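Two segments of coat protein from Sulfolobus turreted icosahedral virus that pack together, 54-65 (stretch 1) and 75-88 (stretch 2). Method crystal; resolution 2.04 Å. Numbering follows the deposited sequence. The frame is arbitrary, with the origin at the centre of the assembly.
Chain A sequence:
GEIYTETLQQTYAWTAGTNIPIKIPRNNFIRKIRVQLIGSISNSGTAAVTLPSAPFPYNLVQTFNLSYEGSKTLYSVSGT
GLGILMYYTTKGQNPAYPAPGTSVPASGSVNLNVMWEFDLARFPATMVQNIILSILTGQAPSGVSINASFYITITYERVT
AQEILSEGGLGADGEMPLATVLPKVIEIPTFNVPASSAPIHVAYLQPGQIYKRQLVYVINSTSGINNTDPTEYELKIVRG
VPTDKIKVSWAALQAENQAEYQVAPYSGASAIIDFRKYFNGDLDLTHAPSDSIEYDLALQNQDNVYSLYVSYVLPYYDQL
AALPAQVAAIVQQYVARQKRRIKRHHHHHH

Stretch 1 (54-65) APFPYNLVQTFN
Stretch 2, residues 75-88: YSVSGTGLGILMYY

Gly 79, the first residue of the helix, and Gly 83, about one turn on, let the 54-65 stretch lie directly against the helix: Gly 83 CA sits 3.5 Å from the centroid of the Tyr 58 ring, 11° off the ring normal, a CH-pi contact over the face. A CB on Gly 83 would fall 2.2 Å from Tyr 58 CG; one on Gly 79 would fall 2.2 Å from Val 61 O and 2.7 Å from Tyr 58 O. Tyr 58 (chi1 -67°, m; chi2 -57°) points its CB toward the helix, and its CZ lies 3.4 Å from Gly 83 O.

Stretch 1 enters through cis peptides before Pro 55 and Pro 57, turns through a 3-10 segment, 58-60, in which Leu 60 N bonds to Pro 57 O at 3.0 Å, and becomes a strand at 61-65. Stretch 2 runs as a strand through 75-78, then as a helix from 79. The strands are antiparallel, at 171° with axes 4.5 Å apart; the helix axis crosses the first strand at 80°, 7.4 Å away at closest approach.

Register is set by Phe 64 opposite Val 77, a hydrogen-bonded pair with CA atoms 5.4 Å apart: Phe 64 N donates to Val 77 O at 2.6 Å, nearly linear at 178°, and Val 77 N donates to Phe 64 O at 3.1 Å. The flanking pairs are non-hydrogen-bonded, Thr 63 with Ser 78 (CA-CA 3.9 Å) and Asn 65 with Ser 76 (CA-CA 4.7 Å); their side chains share the face opposite that of Phe 64 and Val 77. The ladder reaches the helix start, where Gly 79 N donates to Gln 62 O at 3.0 Å. CA-H...O contacts reinforce it, including Ser 78 CA to Gln 62 O at 3.1 Å and Asn 65 CA to Tyr 75 O at 3.4 Å.

Phe 64 (chi1 -78°, m; chi2 -65°) packs its CB 4.1 Å from Val 77 CG2 (chi1 m) and its CD2 3.7 Å from CD2 of Leu 82 (chi1 t, chi2 p), joining strand and helix through apolar side chains.

Ser 78 (chi1 59°, p) is the N-cap: its OG accepts from Gly 81 N at 2.9 Å. Thr 80 N, one residue before Gly 81, donates to a water at 2.8 Å, and that water donates to Val 61 O at 2.7 Å, bridging the stretches. Beside it Thr 80 (chi1 -70°, m) sets CG2 3.4 Å from Pro 55 CB and OG1 3.4 Å from Asn 59 CB.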

# COMPACT_ATOMS: atom_id res chain seq x y z
N ALA A 54 -13.83 -4.65 9.72
CA ALA A 54 -12.74 -4.30 8.84
C ALA A 54 -13.38 -3.51 7.68
O ALA A 54 -14.54 -3.74 7.34
CB ALA A 54 -12.08 -5.56 8.32
N PRO A 55 -12.62 -2.62 7.03
CA PRO A 55 -11.22 -2.26 7.24
C PRO A 55 -10.87 -1.35 8.43
O PRO A 55 -9.76 -0.80 8.48
CB PRO A 55 -10.83 -1.64 5.89
CG PRO A 55 -12.07 -0.90 5.54
CD PRO A 55 -13.18 -1.88 5.89
N PHE A 56 -11.78 -1.17 9.38
CA PHE A 56 -11.44 -0.38 10.56
C PHE A 56 -10.42 -1.25 11.28
O PHE A 56 -10.51 -2.48 11.26
CB PHE A 56 -12.68 -0.16 11.44
CG PHE A 56 -12.35 0.32 12.84
CD1 PHE A 56 -12.00 -0.59 13.84
CD2 PHE A 56 -12.34 1.68 13.15
CE1 PHE A 56 -11.65 -0.16 15.13
CE2 PHE A 56 -11.99 2.12 14.43
CZ PHE A 56 -11.64 1.20 15.42
N PRO A 57 -9.42 -0.64 11.95
CA PRO A 57 -9.14 0.79 12.12
C PRO A 57 -8.29 1.46 11.02
O PRO A 57 -8.04 2.67 11.08
CB PRO A 57 -8.45 0.82 13.48
CG PRO A 57 -7.61 -0.42 13.44
CD PRO A 57 -8.53 -1.46 12.79
N TYR A 58 -7.85 0.69 10.02
CA TYR A 58 -7.03 1.26 8.96
C TYR A 58 -7.71 2.37 8.19
O TYR A 58 -7.03 3.28 7.70
CB TYR A 58 -6.58 0.18 7.97
CG TYR A 58 -5.62 -0.82 8.56
CD1 TYR A 58 -4.42 -0.41 9.13
CD2 TYR A 58 -5.91 -2.19 8.53
CE1 TYR A 58 -3.53 -1.33 9.66
CE2 TYR A 58 -5.02 -3.11 9.06
CZ TYR A 58 -3.83 -2.68 9.62
OH TYR A 58 -2.95 -3.60 10.13
N ASN A 59 -9.04 2.32 8.06
CA ASN A 59 -9.74 3.36 7.33
C ASN A 59 -9.91 4.67 8.12
O ASN A 59 -10.69 5.55 7.73
CB ASN A 59 -11.10 2.87 6.81
CG ASN A 59 -12.07 2.50 7.91
OD1 ASN A 59 -11.76 2.60 9.10
ND2 ASN A 59 -13.26 2.08 7.52
N LEU A 60 -9.20 4.78 9.24
CA LEU A 60 -9.24 6.03 10.01
C LEU A 60 -8.37 7.03 9.24
O LEU A 60 -8.32 8.22 9.57
CB LEU A 60 -8.70 5.82 11.43
CG LEU A 60 -9.66 5.10 12.39
CD1 LEU A 60 -9.02 5.02 13.77
CD2 LEU A 60 -10.99 5.85 12.47
N VAL A 61 -7.66 6.51 8.24
CA VAL A 61 -6.87 7.35 7.34
C VAL A 61 -7.49 7.06 5.99
O VAL A 61 -7.59 5.90 5.59
CB VAL A 61 -5.36 6.96 7.28
CG1 VAL A 61 -4.73 7.53 6.01
CG2 VAL A 61 -4.60 7.55 8.48
N GLN A 62 -7.95 8.11 5.31
CA GLN A 62 -8.55 7.92 4.00
C GLN A 62 -7.46 7.61 2.97
O GLN A 62 -7.52 6.57 2.31
CB GLN A 62 -9.35 9.16 3.59
CG GLN A 62 -10.08 9.00 2.26
CD GLN A 62 -11.20 10.01 2.07
OE1 GLN A 62 -12.10 10.11 2.90
NE2 GLN A 62 -11.16 10.75 0.95
N THR A 63 -6.47 8.50 2.82
CA THR A 63 -5.40 8.26 1.86
C THR A 63 -4.04 8.77 2.32
O THR A 63 -3.94 9.73 3.09
CB THR A 63 -5.68 8.93 0.49
OG1 THR A 63 -5.67 10.35 0.64
CG2 THR A 63 -7.03 8.50 -0.08
N PHE A 64 -2.99 8.10 1.84
CA PHE A 64 -1.61 8.50 2.11
C PHE A 64 -1.01 8.89 0.78
O PHE A 64 -1.15 8.16 -0.21
CB PHE A 64 -0.76 7.35 2.64
CG PHE A 64 -0.98 7.04 4.09
CD1 PHE A 64 -0.65 7.96 5.07
CD2 PHE A 64 -1.48 5.80 4.47
CE1 PHE A 64 -0.80 7.64 6.42
CE2 PHE A 64 -1.63 5.48 5.81
CZ PHE A 64 -1.29 6.40 6.79
N ASN A 65 -0.34 10.03 0.74
CA ASN A 65 0.32 10.45 -0.48
C ASN A 65 1.76 10.87 -0.16
O ASN A 65 1.99 11.81 0.59
CB ASN A 65 -0.44 11.60 -1.14
CG ASN A 65 0.12 11.94 -2.50
OD1 ASN A 65 1.18 12.58 -2.61
ND2 ASN A 65 -0.56 11.51 -3.54
N TYR A 75 4.13 7.08 -3.41
CA TYR A 75 2.98 6.35 -2.89
C TYR A 75 1.70 7.15 -3.03
O TYR A 75 1.69 8.37 -2.81
CB TYR A 75 3.16 6.02 -1.40
CG TYR A 75 4.02 4.83 -1.10
CD1 TYR A 75 3.46 3.63 -0.64
CD2 TYR A 75 5.41 4.89 -1.24
CE1 TYR A 75 4.26 2.53 -0.32
CE2 TYR A 75 6.22 3.80 -0.93
CZ TYR A 75 5.64 2.63 -0.47
OH TYR A 75 6.44 1.56 -0.16
N SER A 76 0.63 6.45 -3.39
CA SER A 76 -0.70 7.02 -3.51
C SER A 76 -1.59 5.82 -3.19
O SER A 76 -1.94 5.03 -4.07
CB SER A 76 -0.95 7.52 -4.93
OG SER A 76 -2.21 8.17 -4.99
N VAL A 77 -1.93 5.68 -1.92
CA VAL A 77 -2.74 4.56 -1.45
C VAL A 77 -3.69 4.99 -0.34
O VAL A 77 -3.44 5.97 0.37
CB VAL A 77 -1.84 3.45 -0.88
CG1 VAL A 77 -0.87 2.93 -1.93
CG2 VAL A 77 -1.06 4.00 0.31
N SER A 78 -4.77 4.23 -0.18
CA SER A 78 -5.75 4.50 0.86
C SER A 78 -5.18 3.96 2.17
O SER A 78 -4.25 3.16 2.17
CB SER A 78 -7.06 3.78 0.54
OG SER A 78 -6.86 2.37 0.44
N GLY A 79 -5.72 4.41 3.30
CA GLY A 79 -5.23 3.89 4.57
C GLY A 79 -5.59 2.41 4.66
O GLY A 79 -4.85 1.60 5.23
N THR A 80 -6.73 2.06 4.06
CA THR A 80 -7.22 0.68 4.03
C THR A 80 -6.28 -0.27 3.28
O THR A 80 -5.84 -1.28 3.83
CB THR A 80 -8.61 0.60 3.36
OG1 THR A 80 -9.59 1.20 4.21
CG2 THR A 80 -8.99 -0.86 3.11
N GLY A 81 -5.97 0.07 2.03
CA GLY A 81 -5.09 -0.77 1.23
C GLY A 81 -3.70 -0.97 1.79
O GLY A 81 -3.19 -2.10 1.82
N LEU A 82 -3.06 0.12 2.22
CA LEU A 82 -1.72 0.01 2.78
C LEU A 82 -1.76 -0.79 4.08
O LEU A 82 -0.82 -1.53 4.39
CB LEU A 82 -1.14 1.41 3.05
CG LEU A 82 0.33 1.47 3.51
CD1 LEU A 82 1.23 0.76 2.48
CD2 LEU A 82 0.75 2.94 3.68
N GLY A 83 -2.87 -0.64 4.82
CA GLY A 83 -3.05 -1.36 6.07
C GLY A 83 -3.18 -2.86 5.84
O GLY A 83 -2.61 -3.67 6.57
N ILE A 84 -3.92 -3.23 4.81
CA ILE A 84 -4.07 -4.64 4.50
C ILE A 84 -2.71 -5.18 4.04
O ILE A 84 -2.34 -6.31 4.35
CB ILE A 84 -5.18 -4.86 3.43
CG1 ILE A 84 -6.54 -4.51 4.03
CG2 ILE A 84 -5.19 -6.31 2.94
CD1 ILE A 84 -7.66 -4.37 3.03
N LEU A 85 -1.95 -4.36 3.32
CA LEU A 85 -0.63 -4.78 2.88
C LEU A 85 0.24 -5.01 4.11
O LEU A 85 1.03 -5.96 4.17
CB LEU A 85 0.02 -3.73 1.97
CG LEU A 85 1.38 -4.12 1.37
CD1 LEU A 85 1.20 -5.31 0.44
CD2 LEU A 85 1.98 -2.94 0.60
N MSE A 86 0.10 -4.16 5.12
CA MSE A 86 0.88 -4.31 6.35
C MSE A 86 0.51 -5.63 7.04
O MSE A 86 1.37 -6.35 7.54
CB MSE A 86 0.61 -3.14 7.31
CG MSE A 86 1.07 -1.79 6.80
SE MSE A 86 2.97 -1.78 6.38
CE MSE A 86 2.82 -1.67 4.45
N TYR A 87 -0.78 -5.92 7.08
CA TYR A 87 -1.27 -7.14 7.70
C TYR A 87 -0.55 -8.35 7.12
O TYR A 87 -0.02 -9.18 7.85
CB TYR A 87 -2.78 -7.26 7.46
CG TYR A 87 -3.38 -8.60 7.82
CD1 TYR A 87 -3.83 -8.87 9.11
CD2 TYR A 87 -3.51 -9.60 6.86
CE1 TYR A 87 -4.42 -10.10 9.43
CE2 TYR A 87 -4.08 -10.84 7.16
CZ TYR A 87 -4.53 -11.08 8.44
OH TYR A 87 -5.12 -12.29 8.70
N TYR A 88 -0.52 -8.45 5.80
CA TYR A 88 0.13 -9.57 5.14
C TYR A 88 1.65 -9.63 5.31
O TYR A 88 2.21 -10.69 5.61
CB TYR A 88 -0.22 -9.56 3.64
CG TYR A 88 -1.60 -10.11 3.34
CD1 TYR A 88 -1.86 -11.47 3.43
CD2 TYR A 88 -2.64 -9.26 2.95
CE1 TYR A 88 -3.13 -11.98 3.16
CE2 TYR A 88 -3.92 -9.76 2.67
CZ TYR A 88 -4.15 -11.13 2.78
OH TYR A 88 -5.40 -11.66 2.50
O HOH W 1 -8.70 4.02 3.98